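Local coordinates for aldehyde dehydrogenase (Anabaena variabilis, PDB 4H7N), which probably oxidises aldehydes to carboxylic acids with NAD+ as the electron acceptor, at residues A[10-15]-A[74-79]; A[18-23]-A[165-170]. One frame throughout, in Å; residues are numbered along the deposited sequence.

Contact 1. Residues A[10-15]-A[74-79]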
loop_
_atom_site.group_PDB
_atom_site.type_symbol
_atom_site.label_atom_id
_atom_site.label_comp_id
_atom_site.label_asym_id
_atom_site.label_seq_id
_atom_site.Cartn_x
_atom_site.Cartn_y
_atom_site.Cartn_z
ATOM N N VAL A 10 12.927 19.966 26.979
ATOM C CA VAL A 10 13.629 19.423 25.822
ATOM C C VAL A 10 15.096 19.712 26.028
ATOM O O VAL A 10 15.486 20.870 26.264
ATOM C CB VAL A 10 13.109 20.024 24.513
ATOM C CG1 VAL A 10 13.898 19.524 23.306
ATOM C CG2 VAL A 10 11.633 19.742 24.325
ATOM N N ARG A 11 15.901 18.652 25.981
ATOM C CA ARG A 11 17.339 18.736 26.154
ATOM C C ARG A 11 18.042 19.326 24.924
ATOM O O ARG A 11 17.683 19.068 23.771
ATOM C CB ARG A 11 17.843 17.329 26.506
ATOM C CG ARG A 11 19.337 17.130 26.525
ATOM C CD ARG A 11 19.672 15.746 27.050
ATOM N NE ARG A 11 21.092 15.477 27.074
ATOM C CZ ARG A 11 21.841 15.232 25.993
ATOM N NH1 ARG A 11 21.320 15.214 24.777
ATOM N NH2 ARG A 11 23.125 15.004 26.117
ATOM N N ASN A 12 19.008 20.173 25.190
ATOM C CA ASN A 12 19.928 20.683 24.199
ATOM C C ASN A 12 21.056 19.662 24.065
ATOM O O ASN A 12 21.717 19.314 25.050
ATOM C CB ASN A 12 20.481 22.013 24.687
ATOM C CG ASN A 12 21.464 22.648 23.731
ATOM O OD1 ASN A 12 22.392 22.044 23.245
ATOM N ND2 ASN A 12 21.308 23.941 23.571
ATOM N N PRO A 13 21.260 19.160 22.854
ATOM C CA PRO A 13 22.241 18.096 22.637
ATOM C C PRO A 13 23.719 18.532 22.769
ATOM O O PRO A 13 24.572 17.695 22.976
ATOM C CB PRO A 13 21.930 17.645 21.215
ATOM C CG PRO A 13 21.443 18.869 20.552
ATOM C CD PRO A 13 20.561 19.511 21.606
ATOM N N ARG A 14 24.012 19.821 22.653
ATOM C CA ARG A 14 25.379 20.315 22.852
ATOM C C ARG A 14 25.693 20.510 24.326
ATOM O O ARG A 14 26.781 20.155 24.790
ATOM C CB ARG A 14 25.623 21.631 22.109
ATOM C CG ARG A 14 25.593 21.489 20.612
ATOM C CD ARG A 14 26.098 22.730 19.856
ATOM N NE ARG A 14 27.454 22.961 20.208
ATOM C CZ ARG A 14 28.517 22.459 19.597
ATOM N NH1 ARG A 14 28.450 21.755 18.478
ATOM N NH2 ARG A 14 29.683 22.707 20.119
ATOM N N THR A 15 24.754 21.095 25.064
ATOM C CA THR A 15 24.982 21.464 26.443
ATOM C C THR A 15 24.437 20.492 27.459
ATOM O O THR A 15 24.855 20.511 28.593
ATOM C CB THR A 15 24.403 22.843 26.805
ATOM O OG1 THR A 15 22.976 22.796 26.835
ATOM C CG2 THR A 15 24.904 23.951 25.897
ATOM N N LEU A 74 17.544 24.999 13.945
ATOM C CA LEU A 74 17.965 23.648 13.558
ATOM C C LEU A 74 19.390 23.345 14.096
ATOM O O LEU A 74 19.680 22.232 14.514
ATOM C CB LEU A 74 17.778 23.475 12.056
ATOM C CG LEU A 74 17.887 22.074 11.496
ATOM C CD1 LEU A 74 16.896 21.110 12.138
ATOM C CD2 LEU A 74 17.643 22.153 9.985
ATOM N N VAL A 75 20.266 24.328 14.139
ATOM C CA VAL A 75 21.550 24.179 14.872
ATOM C C VAL A 75 21.267 23.804 16.360
ATOM O O VAL A 75 21.887 22.911 16.919
ATOM C CB VAL A 75 22.376 25.463 14.845
ATOM C CG1 VAL A 75 23.492 25.462 15.885
ATOM C CG2 VAL A 75 22.952 25.704 13.473
ATOM N N ASN A 76 20.350 24.526 16.982
ATOM C CA ASN A 76 19.977 24.260 18.362
ATOM C C ASN A 76 19.458 22.815 18.509
ATOM O O ASN A 76 19.813 22.131 19.490
ATOM C CB ASN A 76 18.914 25.274 18.798
ATOM C CG ASN A 76 18.782 25.448 20.311
ATOM O OD1 ASN A 76 18.233 26.481 20.770
ATOM N ND2 ASN A 76 19.221 24.457 21.103
ATOM N N ASP A 77 18.629 22.358 17.568
ATOM C CA ASP A 77 18.075 20.990 17.638
ATOM C C ASP A 77 19.142 19.914 17.471
ATOM O O ASP A 77 19.058 18.862 18.073
ATOM C CB ASP A 77 17.012 20.726 16.545
ATOM C CG ASP A 77 15.598 21.230 16.883
ATOM O OD1 ASP A 77 15.137 21.180 18.063
ATOM O OD2 ASP A 77 14.868 21.607 15.916
ATOM N N THR A 78 20.097 20.144 16.571
ATOM C CA THR A 78 21.018 19.096 16.092
ATOM C C THR A 78 22.431 19.222 16.551
ATOM O O THR A 78 23.189 18.262 16.505
ATOM C CB THR A 78 21.066 19.029 14.556
ATOM O OG1 THR A 78 21.568 20.255 13.977
ATOM C CG2 THR A 78 19.655 18.728 13.969
ATOM N N GLY A 79 22.803 20.414 17.003
ATOM C CA GLY A 79 24.164 20.648 17.434
ATOM C C GLY A 79 25.214 20.834 16.352
ATOM O O GLY A 79 26.417 20.804 16.634
HETATM O O HOH W 1 22.519 22.238 20.251
#

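Contact 2. Residues A[18-23]-A[165-170]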
loop_
_atom_site.group_PDB
_atom_site.type_symbol
_atom_site.label_atom_id
_atom_site.label_comp_id
_atom_site.label_asym_id
_atom_site.label_seq_id
_atom_site.Cartn_x
_atom_site.Cartn_y
_atom_site.Cartn_z
ATOM N N PHE A 18 18.271 21.644 29.753
ATOM C CA PHE A 18 16.924 21.873 29.226
ATOM C C PHE A 18 16.805 23.315 28.781
ATOM O O PHE A 18 17.073 24.212 29.541
ATOM C CB PHE A 18 15.861 21.589 30.257
ATOM C CG PHE A 18 15.680 20.137 30.571
ATOM C CD1 PHE A 18 15.480 19.200 29.558
ATOM C CD2 PHE A 18 15.647 19.702 31.899
ATOM C CE1 PHE A 18 15.297 17.858 29.852
ATOM C CE2 PHE A 18 15.448 18.354 32.205
ATOM C CZ PHE A 18 15.271 17.428 31.174
ATOM N N ASP A 19 16.444 23.574 27.548
ATOM C CA ASP A 19 16.401 24.966 27.116
ATOM C C ASP A 19 15.193 25.247 26.269
ATOM O O ASP A 19 15.194 26.209 25.517
ATOM C CB ASP A 19 17.696 25.346 26.381
ATOM C CG ASP A 19 17.828 24.641 25.007
ATOM O OD1 ASP A 19 17.003 23.734 24.682
ATOM O OD2 ASP A 19 18.759 24.999 24.253
ATOM N N TYR A 20 14.168 24.396 26.369
ATOM C CA TYR A 20 13.025 24.507 25.510
ATOM C C TYR A 20 11.934 23.670 26.143
ATOM O O TYR A 20 12.241 22.722 26.848
ATOM C CB TYR A 20 13.339 23.970 24.140
ATOM C CG TYR A 20 12.399 24.425 23.052
ATOM C CD1 TYR A 20 12.477 25.713 22.571
ATOM C CD2 TYR A 20 11.494 23.557 22.459
ATOM C CE1 TYR A 20 11.661 26.140 21.551
ATOM C CE2 TYR A 20 10.656 23.971 21.431
ATOM C CZ TYR A 20 10.749 25.260 20.976
ATOM O OH TYR A 20 9.970 25.751 19.971
ATOM N N VAL A 21 10.693 24.057 25.905
ATOM C CA VAL A 21 9.523 23.372 26.490
ATOM C C VAL A 21 8.525 23.199 25.385
ATOM O O VAL A 21 8.295 24.118 24.626
ATOM C CB VAL A 21 8.831 24.207 27.578
ATOM C CG1 VAL A 21 7.586 23.497 28.082
ATOM C CG2 VAL A 21 9.796 24.432 28.745
ATOM N N ILE A 22 7.890 22.046 25.296
ATOM C CA ILE A 22 6.789 21.905 24.364
ATOM C C ILE A 22 5.585 21.424 25.160
ATOM O O ILE A 22 5.751 20.898 26.257
ATOM C CB ILE A 22 7.149 20.886 23.257
ATOM C CG1 ILE A 22 7.490 19.518 23.827
ATOM C CG2 ILE A 22 8.298 21.415 22.398
ATOM C CD1 ILE A 22 7.851 18.543 22.741
ATOM N N ILE A 23 4.397 21.599 24.599
ATOM C CA ILE A 23 3.132 21.340 25.236
ATOM C C ILE A 23 2.251 20.403 24.415
ATOM O O ILE A 23 1.559 20.841 23.561
ATOM C CB ILE A 23 2.305 22.642 25.404
ATOM C CG1 ILE A 23 3.173 23.774 25.903
ATOM C CG2 ILE A 23 1.130 22.449 26.365
ATOM C CD1 ILE A 23 3.689 23.535 27.261
ATOM N N ALA A 165 13.747 16.765 19.093
ATOM C CA ALA A 165 14.264 17.850 18.230
ATOM C C ALA A 165 13.125 18.647 17.573
ATOM O O ALA A 165 12.842 18.478 16.384
ATOM C CB ALA A 165 15.140 17.249 17.163
ATOM N N PRO A 166 12.413 19.464 18.353
ATOM C CA PRO A 166 11.182 20.095 17.906
ATOM C C PRO A 166 11.330 21.577 17.583
ATOM O O PRO A 166 10.383 22.199 17.116
ATOM C CB PRO A 166 10.274 19.917 19.125
ATOM C CG PRO A 166 11.245 20.157 20.243
ATOM C CD PRO A 166 12.575 19.570 19.807
ATOM N N ARG A 167 12.481 22.160 17.845
ATOM C CA ARG A 167 12.583 23.642 17.819
ATOM C C ARG A 167 12.482 24.260 16.421
ATOM O O ARG A 167 12.040 25.396 16.280
ATOM C CB ARG A 167 13.878 24.116 18.445
ATOM C CG ARG A 167 14.174 23.558 19.819
ATOM C CD ARG A 167 15.560 24.027 20.194
ATOM N NE ARG A 167 16.044 23.443 21.425
ATOM C CZ ARG A 167 16.408 22.165 21.594
ATOM N NH1 ARG A 167 16.282 21.262 20.638
ATOM N NH2 ARG A 167 16.928 21.787 22.745
ATOM N N PHE A 168 12.794 23.471 15.385
ATOM C CA PHE A 168 12.784 23.971 14.002
ATOM C C PHE A 168 11.395 24.352 13.548
ATOM O O PHE A 168 11.267 25.088 12.594
ATOM C CB PHE A 168 13.361 22.950 13.039
ATOM C CG PHE A 168 12.451 21.773 12.805
ATOM C CD1 PHE A 168 12.403 20.722 13.695
ATOM C CD2 PHE A 168 11.627 21.739 11.695
ATOM C CE1 PHE A 168 11.567 19.644 13.471
ATOM C CE2 PHE A 168 10.774 20.658 11.460
ATOM C CZ PHE A 168 10.757 19.604 12.346
ATOM N N VAL A 169 10.369 23.848 14.224
ATOM C CA VAL A 169 8.993 24.148 13.919
ATOM C C VAL A 169 8.658 25.651 14.091
ATOM O O VAL A 169 7.928 26.239 13.265
ATOM C CB VAL A 169 8.035 23.248 14.747
ATOM C CG1 VAL A 169 6.601 23.668 14.551
ATOM C CG2 VAL A 169 8.138 21.800 14.255
ATOM N N ALA A 170 9.223 26.296 15.089
ATOM C CA ALA A 170 8.793 27.677 15.417
ATOM C C ALA A 170 9.018 28.619 14.211
ATOM O O ALA A 170 8.119 29.318 13.815
ATOM C CB ALA A 170 9.496 28.193 16.663
HETATM O O HOH W 2 15.925 26.097 22.675
HETATM O O HOH W 3 8.653 24.115 18.429
#

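Contact 1. Residues A[10-15]-A[74-79]
An Asx turn at Asn12, in the link out of strand 8-11, sets Pro13 and Arg14 against the C-terminal end of helix 67-78. Asn12 OD1 accepts from Arg14 N at 2.8 Å, in its carbonyl plane, which makes the Asx turn, and from Thr15 N at 3.1 Å, above the plane, which extends it to an Asx motif. Water 1 lies within hydrogen-bonding distance of both Asn12 OD1 and Asn76 O and bridges the turn to the last turn of the helix. Pro13 touches two carbonyl oxygens of this helix end: CD lies 3.4 Å from Asn76 O, and CG is equally near Asp77 O. Beyond it Arg14 runs over Gly79, its CG 3.6 Å from Gly79 CA. A bend at chi3 (62°) turns NE aside from the line of the chain, and Arg14 NH1 donates to Gly79 O at 2.9 Å, with the acceptor in the guanidinium plane and an N-H...O angle of 153°. Gly79 leaves the helix with positive phi (77°), and its bare CA leaves room for the arginine methylenes. NH1 also bonds to Ala296 O, a second backbone carbonyl. The side chains of Asn12 and Asn76 cross at about a right angle. Their ND2 atoms, 3.3 Å apart, are both donors and do not bond each other; each donates a hydrogen bond to Asp19 OD2, which joins the two amides. Asp77 points away from the turn, its carboxylate paired with Arg167. The helix end meets the link through Pro13 and Arg14, and Leu74 touches helices 82-106 and 139-144, while Trp345 of strand 343-345 packs on Arg14.

Contact 2. Residues A[18-23]-A[165-170]
One face of the Tyr20 ring carries Arg167 CG, 3.6 Å from the centroid and only 6° off the ring normal, a CH-pi contact over the centre; water 3 lies at the ring's edge, in plane. It accepts from Tyr20 OH at 2.6 Å and donates to Pro166 O, fastening the phenol to the start of the turn from Pro166 to Val169. The guanidinium of Arg167 is edged by Asp19 and water 2. Asp19 OD1 receives Arg167 NH2 on its syn lone pair at 2.7 Å, nearly straight (170°), in a salt bridge, though the carboxylate and guanidinium planes stand 75° apart; the bond from NE to the same oxygen is weak. Water 2 accepts from NE and donates to Asp19 O. The arginine chain is extended from CG to NE, with NE near Tyr20 CB. Beyond the two segments, NH1 forms a salt bridge with Asp77 OD1 and NH2 bonds to Arg11 O. Pro166 CG touches Ile22 CG2 (3.9 Å) and Tyr20 CE2 (4.0 Å). Strand 18-22, paired with strand 8-11, packs on the lead-in to helix 169-176, while Phe168 turns from it to pack on helices 139-144 and 67-78.

In the fold
The centres of contacts 1 and 2 lie about 10 Å apart, on the same side of the chain's centre and about 20 Å from it. Along the chain their segments alternate: 10-15, 18-23, 74-79, then 165-170. Strands 8-11 and 18-22 form a small antiparallel pair; the link leaving strand 8-11 meets the end of helix 67-78, and strand 18-22 meets the lead-in to helix 169-176. Those two elements also meet directly, Asp77 forming a salt bridge with Arg167 and probably a hydrogen bond to Phe168 N. Together the contacts pack the N-terminal strands onto the body of the subunit, away from the predicted active-site Glu232.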